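Local coordinates for malonyl CoA-acyl carrier protein transacylase (Burkholderia pseudomallei, PDB 3G87) that probably transfers the malonyl group from malonyl-CoA to holo-acyl carrier protein, releasing free CoA, at residues A[164-169]-A[192-197]. Residues are numbered along the deposited sequence; the frame is centred on the assembly and turned at random.
Sequences VISGPA and SGAFHS
Ser-166 and Ala-194 bring the two segments of the chain together, their CA atoms 4.7 Å apart. The 164-169 segment is extended strand until it passes into a helix, with Pro-168 at the N-cap, whereas 192-197 is irregular loop, bent into an inverse gamma turn centred on Ala-194. No backbone-to-backbone hydrogen bond links them; the sole hydrogen bond across the contact comes from one serine side chain, an example of how a buried hydroxyl can tie a loop to a sheet. Ser-166 turns its OG between its own N and carbonyl carbon (chi1 64°), from where it donates to Phe-195 O at 2.8 Å. The C=O...OG angle is 142°, with the hydroxyl 34° out of the carbonyl plane. Alongside, Ser-166 CB rests on Ala-194 CA (3.7 Å), while the Ala-194 methyl reaches Gly-167 O at 3.5 Å. Ser-197 CB packs against Ser-166 OG, and Ser-197 OG folds back to Ala-194 O (2.8 Å), reaching it from above the carbonyl plane and bracing the loop internally; Phe-199 N also bonds this hydroxyl. The His-196 imidazole lies beyond the contact with the strand, its NE2 hydrogen-bonded to Ser-92 OG, consistent with the Ser-His pair of acyltransferases, Ser-92 lying in a probable nucleophile elbow. The contact thus joins the small antiparallel sheet, where 162-168 runs between strands 153-159 and 127-133, to the loop leading into helix 201-211, with Phe-195 reaching Met-129 on strand 127-133 and Met-121 on helix 107-123.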
loop_
_atom_site.group_PDB
_atom_site.type_symbol
_atom_site.label_atom_id
_atom_site.label_comp_id
_atom_site.label_asym_id
_atom_site.label_seq_id
_atom_site.Cartn_x
_atom_site.Cartn_y
_atom_site.Cartn_z
ATOM N N VAL A 164 -4.946 7.530 -8.790
ATOM C CA VAL A 164 -5.921 7.807 -7.771
ATOM C C VAL A 164 -5.816 9.217 -7.255
ATOM O O VAL A 164 -4.784 9.705 -6.981
ATOM C CB VAL A 164 -5.815 6.819 -6.588
ATOM C CG1 VAL A 164 -6.974 6.903 -5.701
ATOM C CG2 VAL A 164 -5.622 5.491 -7.045
ATOM N N ILE A 165 -6.949 9.847 -7.119
ATOM C CA ILE A 165 -7.047 11.161 -6.596
ATOM C C ILE A 165 -7.654 11.140 -5.245
ATOM O O ILE A 165 -8.346 10.250 -4.893
ATOM C CB ILE A 165 -7.921 12.082 -7.473
ATOM C CG1 ILE A 165 -9.246 11.438 -7.757
ATOM C CG2 ILE A 165 -7.223 12.481 -8.740
ATOM C CD1 ILE A 165 -10.074 12.200 -8.635
ATOM N N SER A 166 -7.338 12.153 -4.483
ATOM C CA SER A 166 -7.972 12.391 -3.243
ATOM C C SER A 166 -8.082 13.842 -2.954
ATOM O O SER A 166 -7.345 14.623 -3.445
ATOM C CB SER A 166 -7.360 11.566 -2.087
ATOM O OG SER A 166 -6.076 11.894 -1.842
ATOM N N GLY A 167 -9.077 14.157 -2.154
ATOM C CA GLY A 167 -9.414 15.487 -1.729
ATOM C C GLY A 167 -10.657 15.521 -0.905
ATOM O O GLY A 167 -11.112 14.511 -0.476
ATOM N N PRO A 168 -11.222 16.696 -0.687
ATOM C CA PRO A 168 -12.504 16.768 0.008
ATOM C C PRO A 168 -13.594 16.014 -0.712
ATOM O O PRO A 168 -13.632 16.009 -1.909
ATOM C CB PRO A 168 -12.804 18.247 0.047
ATOM C CG PRO A 168 -11.599 18.878 -0.237
ATOM C CD PRO A 168 -10.788 18.017 -1.096
ATOM N N ALA A 169 -14.438 15.365 0.041
ATOM C CA ALA A 169 -15.503 14.518 -0.466
ATOM C C ALA A 169 -16.322 15.129 -1.601
ATOM O O ALA A 169 -16.595 14.476 -2.614
ATOM C CB ALA A 169 -16.425 14.092 0.713
ATOM N N SER A 192 -13.343 7.636 4.114
ATOM C CA SER A 192 -13.852 8.906 4.617
ATOM C C SER A 192 -12.651 9.873 4.731
ATOM O O SER A 192 -12.755 11.026 5.261
ATOM C CB SER A 192 -14.482 8.651 5.998
ATOM O OG SER A 192 -15.447 9.631 6.364
ATOM N N GLY A 193 -11.509 9.380 4.211
ATOM C CA GLY A 193 -10.275 10.147 4.176
ATOM C C GLY A 193 -9.681 10.337 2.786
ATOM O O GLY A 193 -9.741 9.479 1.916
ATOM N N ALA A 194 -9.094 11.503 2.619
ATOM C CA ALA A 194 -8.359 11.868 1.434
ATOM C C ALA A 194 -6.955 11.388 1.761
ATOM O O ALA A 194 -6.144 12.179 2.259
ATOM C CB ALA A 194 -8.382 13.366 1.319
ATOM N N PHE A 195 -6.686 10.105 1.507
ATOM C CA PHE A 195 -5.435 9.492 1.921
ATOM C C PHE A 195 -4.357 9.913 0.964
ATOM O O PHE A 195 -4.627 10.148 -0.215
ATOM C CB PHE A 195 -5.534 7.960 1.972
ATOM C CG PHE A 195 -6.489 7.429 3.056
ATOM C CD1 PHE A 195 -6.825 8.226 4.182
ATOM C CD2 PHE A 195 -7.036 6.128 2.961
ATOM C CE1 PHE A 195 -7.707 7.757 5.187
ATOM C CE2 PHE A 195 -7.936 5.660 3.965
ATOM C CZ PHE A 195 -8.248 6.464 5.075
ATOM N N HIS A 196 -3.165 10.024 1.487
ATOM C CA HIS A 196 -1.980 10.335 0.716
ATOM C C HIS A 196 -2.084 11.695 0.073
ATOM O O HIS A 196 -1.800 11.842 -1.083
ATOM C CB HIS A 196 -1.658 9.208 -0.290
ATOM C CG HIS A 196 -1.180 7.948 0.361
ATOM N ND1 HIS A 196 0.039 7.838 0.965
ATOM C CD2 HIS A 196 -1.788 6.766 0.554
ATOM C CE1 HIS A 196 0.177 6.648 1.489
ATOM N NE2 HIS A 196 -0.925 5.983 1.263
ATOM N N SER A 197 -2.555 12.655 0.864
ATOM C CA SER A 197 -2.698 14.069 0.494
ATOM C C SER A 197 -2.388 14.898 1.746
ATOM O O SER A 197 -2.103 14.347 2.812
ATOM C CB SER A 197 -4.126 14.399 0.028
ATOM O OG SER A 197 -5.023 14.546 1.151
#